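Local coordinates for protein topoisomerase IV subunit A (Escherichia coli, PDB 1ZVT) that probably binds DNA through its C-terminal beta-pinwheel domain, as part of the type II topoisomerase that decatenates DNA and removes supercoils, at residues T53-A58 / G122-T127; K77-P82 / R118-K123. All coordinates share one frame; numbering follows the deposited sequence.

Contact 1 (T53-A58 / G122-T127)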
ATOM      1  N   THR A  53      11.838   2.782   0.651  1.00 20.16           N
ATOM      2  CA  THR A  53      12.667   2.717  -0.548  1.00 21.02           C
ATOM      3  C   THR A  53      12.188   1.672  -1.555  1.00 20.34           C
ATOM      4  O   THR A  53      12.772   1.526  -2.628  1.00 20.61           O
ATOM      5  CB  THR A  53      14.166   2.477  -0.221  1.00 21.76           C
ATOM      6  OG1 THR A  53      14.375   1.129   0.207  1.00 22.94           O
ATOM      7  CG2 THR A  53      14.668   3.440   0.844  1.00 22.86           C
ATOM      8  N   GLY A  54      11.114   0.979  -1.206  1.00 19.77           N
ATOM      9  CA  GLY A  54      10.520  -0.023  -2.105  1.00 18.97           C
ATOM     10  C   GLY A  54      11.071  -1.429  -1.930  1.00 19.66           C
ATOM     11  O   GLY A  54      10.846  -2.303  -2.785  1.00 20.24           O
ATOM     12  N   ARG A  55      11.786  -1.656  -0.833  1.00 18.56           N
ATOM     13  CA  ARG A  55      12.274  -3.011  -0.518  1.00 18.98           C
ATOM     14  C   ARG A  55      11.239  -3.776   0.296  1.00 18.26           C
ATOM     15  O   ARG A  55      10.529  -3.182   1.091  1.00 17.95           O
ATOM     16  CB  ARG A  55      13.610  -2.943   0.243  1.00 19.03           C
ATOM     17  CG  ARG A  55      14.742  -2.286  -0.579  1.00 20.64           C
ATOM     18  CD  ARG A  55      16.115  -2.502   0.074  1.00 21.76           C
ATOM     19  NE  ARG A  55      16.580  -3.892  -0.006  1.00 23.13           N
ATOM     20  CZ  ARG A  55      17.271  -4.418  -1.023  1.00 25.74           C
ATOM     21  NH1 ARG A  55      17.560  -3.696  -2.111  1.00 24.10           N
ATOM     22  NH2 ARG A  55      17.669  -5.677  -0.964  1.00 24.68           N
ATOM     23  N   SER A  56      11.158  -5.097   0.108  1.00 17.48           N
ATOM     24  CA  SER A  56      10.276  -5.946   0.927  1.00 17.02           C
ATOM     25  C   SER A  56      11.076  -6.993   1.722  1.00 16.95           C
ATOM     26  O   SER A  56      12.158  -7.412   1.307  1.00 17.18           O
ATOM     27  CB  SER A  56       9.190  -6.639   0.093  1.00 18.14           C
ATOM     28  OG  SER A  56       9.755  -7.569  -0.819  1.00 21.23           O
ATOM     29  N   TYR A  57      10.516  -7.405   2.861  1.00 16.21           N
ATOM     30  CA  TYR A  57      11.199  -8.265   3.805  1.00 15.85           C
ATOM     31  C   TYR A  57      10.170  -9.199   4.393  1.00 17.40           C
ATOM     32  O   TYR A  57       9.049  -8.768   4.664  1.00 18.55           O
ATOM     33  CB  TYR A  57      11.770  -7.453   4.966  1.00 16.15           C
ATOM     34  CG  TYR A  57      12.627  -6.279   4.616  1.00 16.21           C
ATOM     35  CD1 TYR A  57      12.054  -5.057   4.258  1.00 16.67           C
ATOM     36  CD2 TYR A  57      14.021  -6.360   4.714  1.00 18.05           C
ATOM     37  CE1 TYR A  57      12.861  -3.950   3.967  1.00 16.35           C
ATOM     38  CE2 TYR A  57      14.822  -5.251   4.420  1.00 18.77           C
ATOM     39  CZ  TYR A  57      14.226  -4.066   4.062  1.00 17.54           C
ATOM     40  OH  TYR A  57      14.998  -2.974   3.746  1.00 20.00           O
ATOM     41  N   ALA A  58      10.541 -10.464   4.611  1.00 17.11           N
ATOM     42  CA  ALA A  58       9.660 -11.382   5.309  1.00 18.04           C
ATOM     43  C   ALA A  58      10.255 -11.831   6.642  1.00 18.09           C
ATOM     44  O   ALA A  58      11.471 -12.056   6.745  1.00 18.53           O
ATOM     45  CB  ALA A  58       9.377 -12.597   4.454  1.00 18.00           C
ATOM     46  N   GLY A 122      16.378  -8.063   2.732  1.00 20.99           N
ATOM     47  CA  GLY A 122      15.170  -8.184   1.882  1.00 21.31           C
ATOM     48  C   GLY A 122      15.466  -8.114   0.393  1.00 22.86           C
ATOM     49  O   GLY A 122      16.583  -8.455  -0.060  1.00 23.42           O
ATOM     50  N   LYS A 123      14.467  -7.660  -0.361  1.00 21.87           N
ATOM     51  CA  LYS A 123      14.489  -7.644  -1.826  1.00 22.47           C
ATOM     52  C   LYS A 123      14.134  -6.274  -2.376  1.00 21.78           C
ATOM     53  O   LYS A 123      13.245  -5.605  -1.854  1.00 20.70           O
ATOM     54  CB  LYS A 123      13.490  -8.697  -2.348  1.00 23.21           C
ATOM     55  CG  LYS A 123      12.927  -8.463  -3.728  1.00 25.95           C
ATOM     56  CD  LYS A 123      11.930  -9.549  -4.112  1.00 24.55           C
ATOM     57  CE  LYS A 123      11.334  -9.254  -5.487  1.00 27.42           C
ATOM     58  NZ  LYS A 123      10.416 -10.338  -5.971  1.00 27.85           N
ATOM     59  N   ALA A 124      14.830  -5.848  -3.442  1.00 21.09           N
ATOM     60  CA  ALA A 124      14.424  -4.653  -4.172  1.00 21.47           C
ATOM     61  C   ALA A 124      13.166  -5.010  -4.944  1.00 21.83           C
ATOM     62  O   ALA A 124      13.225  -5.791  -5.895  1.00 23.83           O
ATOM     63  CB  ALA A 124      15.550  -4.209  -5.134  1.00 21.60           C
ATOM     64  N   LEU A 125      12.016  -4.524  -4.501  1.00 20.74           N
ATOM     65  CA  LEU A 125      10.755  -4.980  -5.091  1.00 20.79           C
ATOM     66  C   LEU A 125      10.237  -3.978  -6.109  1.00 20.58           C
ATOM     67  O   LEU A 125       9.871  -4.354  -7.222  1.00 20.89           O
ATOM     68  CB  LEU A 125       9.700  -5.235  -4.020  1.00 20.20           C
ATOM     69  CG  LEU A 125       8.241  -5.394  -4.450  1.00 20.27           C
ATOM     70  CD1 LEU A 125       8.025  -6.695  -5.193  1.00 22.72           C
ATOM     71  CD2 LEU A 125       7.333  -5.313  -3.200  1.00 23.00           C
ATOM     72  N   ILE A 126      10.156  -2.716  -5.703  1.00 20.42           N
ATOM     73  CA  ILE A 126       9.748  -1.667  -6.643  1.00 20.81           C
ATOM     74  C   ILE A 126      10.816  -0.585  -6.738  1.00 21.10           C
ATOM     75  O   ILE A 126      11.333  -0.088  -5.724  1.00 20.82           O
ATOM     76  CB  ILE A 126       8.330  -1.108  -6.353  1.00 21.66           C
ATOM     77  CG1 ILE A 126       7.958  -0.013  -7.367  1.00 22.47           C
ATOM     78  CG2 ILE A 126       8.205  -0.624  -4.909  1.00 22.26           C
ATOM     79  CD1 ILE A 126       6.471   0.161  -7.501  1.00 23.40           C
ATOM     80  N   THR A 127      11.201  -0.282  -7.969  1.00 20.81           N
ATOM     81  CA  THR A 127      12.216   0.706  -8.210  1.00 21.07           C
ATOM     82  C   THR A 127      11.566   2.087  -8.258  1.00 20.96           C
ATOM     83  O   THR A 127      10.636   2.314  -9.031  1.00 22.18           O
ATOM     84  CB  THR A 127      12.936   0.402  -9.521  1.00 21.49           C
ATOM     85  OG1 THR A 127      13.413  -0.940  -9.453  1.00 23.36           O
ATOM     86  CG2 THR A 127      14.093   1.352  -9.742  1.00 22.28           C
TER
HETATM   87  O   HOH W   1      13.753  -1.034  -4.369  1.00 30.54           O
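S56 and K123 form the hydrogen-bonded pair of an antiparallel ladder that adds strand 123-124 to strand 55-59. This is the strand exchange of a beta-pinwheel: a strand from beyond the first two strands of another sheet completes this blade. S56 N donates to K123 O and K123 N to S56 O, both at 2.9 Å. Beyond the non-hydrogen-bonded pair R55-A124, G54 O receives two consecutive amides: I126 N lies on a lone pair, 3.0 Å away and nearly straight (171°), while L125 N comes tilted from the carbonyl plane. A side chain at G54 would run into I126 O, and at phi 90° its CB would also crowd T53 O. The R55 chain bends at chi3 (70°), which sets NE; the guanidinium lies over the K123-A124 peptide, with K123 C 3.8 Å beneath its centre. NE reaches A121 O, and at the edge, near the guanidinium plane, NH2 makes a weak bond to G122 O (3.1 Å). An alanine at R55 would probably leave A121 O without this donor and uncover the K123-A124 peptide. The ring of Y57 stands obliquely to G122, its CD2 3.5 Å from G122 N. On the S56 and K123 face, S56 OG goes to L115 O and K123 NZ to D114 O and S168 O. Farther out, D51 OD1 takes bonds from T53 OG1 and R55 N, and D51 OD2 from Y57 OH.

Contact 2 (K77-P82 / R118-K123); sequences KLTLPP and RNRAGK
The R120 guanidinium has the K77-L78 peptide over one face, with L78 N 4.0 Å above its centre and K77 C nearer the rim. At its edge, in the guanidinium plane, lies T79 OG1, which accepts a hydrogen bond from NH1 at 2.9 Å and 158°. NH2 is bonded to T75 O, so two amino groups grip neighbouring parts of the same loop and fix the rotation of the group. NE is bridged to K77 O by a water, though its own bond to that water is weak. With CG anti to the backbone N (chi1 -159°) and the chain extended as far as NE, the R120 side chain crosses that of T79 at about a right angle, CG lying 3.4 Å from K77 O and 3.2 Å from T79 OG1. Their backbones meet as well: T79 N donates to R120 O at 2.9 Å, almost straight but from above the carbonyl plane. Beside this bond T79 CB rests against A121 CA, and a second water donates to both T79 O and A121 O. L78 turns its side chain the other way, onto Y57 and I59 of strand 55-59. What presents R120 and A121 is a type I beta turn, N119 to G122, closed by G122 N to N119 O and braced by N119 ND2 to G122 O; it leads into the exchanged strand of a beta-pinwheel blade.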
ATOM      1  N   LYS A  77      15.908  -6.801  13.215  1.00 20.42           N
ATOM      2  CA  LYS A  77      15.576  -7.951  12.392  1.00 21.68           C
ATOM      3  C   LYS A  77      15.819  -7.709  10.915  1.00 21.05           C
ATOM      4  O   LYS A  77      16.007  -8.664  10.171  1.00 21.21           O
ATOM      5  CB  LYS A  77      14.115  -8.415  12.613  1.00 22.70           C
ATOM      6  CG  LYS A  77      13.938  -9.338  13.836  1.00 28.13           C
ATOM      7  CD  LYS A  77      13.125 -10.597  13.523  1.00 29.59           C
ATOM      8  CE  LYS A  77      12.948 -11.502  14.750  1.00 29.15           C
ATOM      9  NZ  LYS A  77      14.020 -11.413  15.816  1.00 24.96           N
ATOM     10  N   LEU A  78      15.806  -6.439  10.505  1.00 19.88           N
ATOM     11  CA  LEU A  78      15.921  -6.062   9.081  1.00 19.50           C
ATOM     12  C   LEU A  78      17.020  -5.064   8.882  1.00 20.74           C
ATOM     13  O   LEU A  78      17.233  -4.192   9.736  1.00 20.25           O
ATOM     14  CB  LEU A  78      14.614  -5.414   8.589  1.00 20.61           C
ATOM     15  CG  LEU A  78      13.293  -6.090   8.942  1.00 20.62           C
ATOM     16  CD1 LEU A  78      12.112  -5.218   8.423  1.00 19.67           C
ATOM     17  CD2 LEU A  78      13.247  -7.499   8.346  1.00 22.50           C
ATOM     18  N   THR A  79      17.698  -5.182   7.740  1.00 20.38           N
ATOM     19  CA  THR A  79      18.761  -4.250   7.363  1.00 22.36           C
ATOM     20  C   THR A  79      18.127  -3.198   6.482  1.00 23.22           C
ATOM     21  O   THR A  79      17.950  -3.409   5.280  1.00 24.42           O
ATOM     22  CB  THR A  79      19.854  -4.936   6.563  1.00 22.48           C
ATOM     23  OG1 THR A  79      20.361  -6.049   7.306  1.00 22.81           O
ATOM     24  CG2 THR A  79      20.991  -3.944   6.276  1.00 22.13           C
ATOM     25  N   LEU A  80      17.729  -2.090   7.093  1.00 24.42           N
ATOM     26  CA  LEU A  80      17.088  -1.012   6.353  1.00 25.90           C
ATOM     27  C   LEU A  80      18.127  -0.075   5.754  1.00 26.87           C
ATOM     28  O   LEU A  80      19.169   0.169   6.377  1.00 27.42           O
ATOM     29  CB  LEU A  80      16.128  -0.248   7.263  1.00 26.44           C
ATOM     30  CG  LEU A  80      14.996  -1.053   7.921  1.00 27.54           C
ATOM     31  CD1 LEU A  80      14.172  -0.179   8.857  1.00 30.20           C
ATOM     32  CD2 LEU A  80      14.100  -1.709   6.880  1.00 27.61           C
ATOM     33  N   PRO A  81      17.860   0.443   4.537  1.00 27.32           N
ATOM     34  CA  PRO A  81      18.712   1.485   3.963  1.00 28.33           C
ATOM     35  C   PRO A  81      18.791   2.709   4.879  1.00 29.27           C
ATOM     36  O   PRO A  81      17.887   2.942   5.683  1.00 29.17           O
ATOM     37  CB  PRO A  81      17.996   1.838   2.651  1.00 28.57           C
ATOM     38  CG  PRO A  81      17.254   0.592   2.289  1.00 28.38           C
ATOM     39  CD  PRO A  81      16.780   0.048   3.609  1.00 27.35           C
ATOM     40  N   PRO A  82      19.884   3.484   4.779  1.00 30.13           N
ATOM     41  CA  PRO A  82      19.980   4.722   5.558  1.00 30.89           C
ATOM     42  C   PRO A  82      18.720   5.599   5.462  1.00 30.92           C
ATOM     43  O   PRO A  82      18.297   5.956   4.365  1.00 32.09           O
ATOM     44  CB  PRO A  82      21.183   5.439   4.926  1.00 31.10           C
ATOM     45  CG  PRO A  82      21.998   4.372   4.296  1.00 30.86           C
ATOM     46  CD  PRO A  82      21.066   3.242   3.934  1.00 30.15           C
ATOM     47  N   ARG A 118      13.427 -13.600   2.803  1.00 22.02           N
ATOM     48  CA  ARG A 118      13.733 -13.971   4.176  1.00 22.99           C
ATOM     49  C   ARG A 118      15.134 -13.523   4.634  1.00 21.51           C
ATOM     50  O   ARG A 118      15.460 -13.638   5.813  1.00 21.31           O
ATOM     51  CB  ARG A 118      13.499 -15.478   4.385  1.00 23.29           C
ATOM     52  CG  ARG A 118      12.047 -15.874   4.070  1.00 25.49           C
ATOM     53  CD  ARG A 118      11.805 -17.366   4.056  1.00 27.22           C
ATOM     54  NE  ARG A 118      10.406 -17.716   3.759  1.00 31.78           N
ATOM     55  CZ  ARG A 118       9.423 -17.714   4.657  1.00 33.15           C
ATOM     56  NH1 ARG A 118       9.660 -17.356   5.911  1.00 34.89           N
ATOM     57  NH2 ARG A 118       8.193 -18.044   4.305  1.00 32.69           N
ATOM     58  N   ASN A 119      15.947 -13.036   3.698  1.00 21.89           N
ATOM     59  CA  ASN A 119      17.267 -12.507   4.008  1.00 21.96           C
ATOM     60  C   ASN A 119      17.136 -11.148   4.656  1.00 21.56           C
ATOM     61  O   ASN A 119      16.143 -10.441   4.443  1.00 21.34           O
ATOM     62  CB  ASN A 119      18.121 -12.397   2.743  1.00 22.26           C
ATOM     63  CG  ASN A 119      17.496 -11.493   1.697  1.00 23.41           C
ATOM     64  OD1 ASN A 119      16.398 -11.770   1.191  1.00 24.58           O
ATOM     65  ND2 ASN A 119      18.176 -10.402   1.380  1.00 23.73           N
ATOM     66  N   ARG A 120      18.148 -10.776   5.439  1.00 21.12           N
ATOM     67  CA  ARG A 120      18.036  -9.616   6.313  1.00 20.88           C
ATOM     68  C   ARG A 120      17.865  -8.308   5.547  1.00 20.82           C
ATOM     69  O   ARG A 120      17.152  -7.406   6.008  1.00 19.98           O
ATOM     70  CB  ARG A 120      19.243  -9.543   7.260  1.00 21.74           C
ATOM     71  CG  ARG A 120      18.988  -8.706   8.502  1.00 21.58           C
ATOM     72  CD  ARG A 120      20.205  -8.690   9.441  1.00 21.26           C
ATOM     73  NE  ARG A 120      19.843  -8.183  10.768  1.00 22.24           N
ATOM     74  CZ  ARG A 120      19.758  -6.890  11.082  1.00 23.09           C
ATOM     75  NH1 ARG A 120      19.954  -5.954  10.155  1.00 22.29           N
ATOM     76  NH2 ARG A 120      19.451  -6.533  12.320  1.00 21.37           N
ATOM     77  N   ALA A 121      18.505  -8.211   4.382  1.00 20.55           N
ATOM     78  CA  ALA A 121      18.418  -7.005   3.567  1.00 20.48           C
ATOM     79  C   ALA A 121      17.178  -6.994   2.685  1.00 20.27           C
ATOM     80  O   ALA A 121      16.963  -6.033   1.974  1.00 20.62           O
ATOM     81  CB  ALA A 121      19.678  -6.849   2.711  1.00 20.60           C
ATOM     82  N   GLY A 122      16.378  -8.063   2.732  1.00 20.99           N
ATOM     83  CA  GLY A 122      15.170  -8.184   1.882  1.00 21.31           C
ATOM     84  C   GLY A 122      15.466  -8.114   0.393  1.00 22.86           C
ATOM     85  O   GLY A 122      16.583  -8.455  -0.060  1.00 23.42           O
ATOM     86  N   LYS A 123      14.467  -7.660  -0.361  1.00 21.87           N
ATOM     87  CA  LYS A 123      14.489  -7.644  -1.826  1.00 22.47           C
ATOM     88  C   LYS A 123      14.134  -6.274  -2.376  1.00 21.78           C
ATOM     89  O   LYS A 123      13.245  -5.605  -1.854  1.00 20.70           O
ATOM     90  CB  LYS A 123      13.490  -8.697  -2.348  1.00 23.21           C
ATOM     91  CG  LYS A 123      12.927  -8.463  -3.728  1.00 25.95           C
ATOM     92  CD  LYS A 123      11.930  -9.549  -4.112  1.00 24.55           C
ATOM     93  CE  LYS A 123      11.334  -9.254  -5.487  1.00 27.42           C
ATOM     94  NZ  LYS A 123      10.416 -10.338  -5.971  1.00 27.85           N
TER
HETATM   95  O   HOH W   2      17.909 -10.547  11.432  1.00 30.85           O
HETATM   96  O   HOH W   3      18.228  -3.492   2.600  1.00 30.56           O

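Overall arrangement
The two contacts share G122 and K123, and their centres are about 8 Å apart. Contact 1 is buried and largely a backbone affair, a strand ladder in which the exchanged strand joins the blade. Contact 2 lies at the surface, where two loops meet through an arginine and a threonine hydroxyl, one backbone bond and two bridging waters. Both involve the 118-127 chain: contact 2 its turn, contact 1 the strand that follows. R55 joins them through A121 O. Y57 of contact 1 also touches both parts of contact 2, with its CE2 3.3 Å from A121 O and its OH 3.5 Å from L80 CD2.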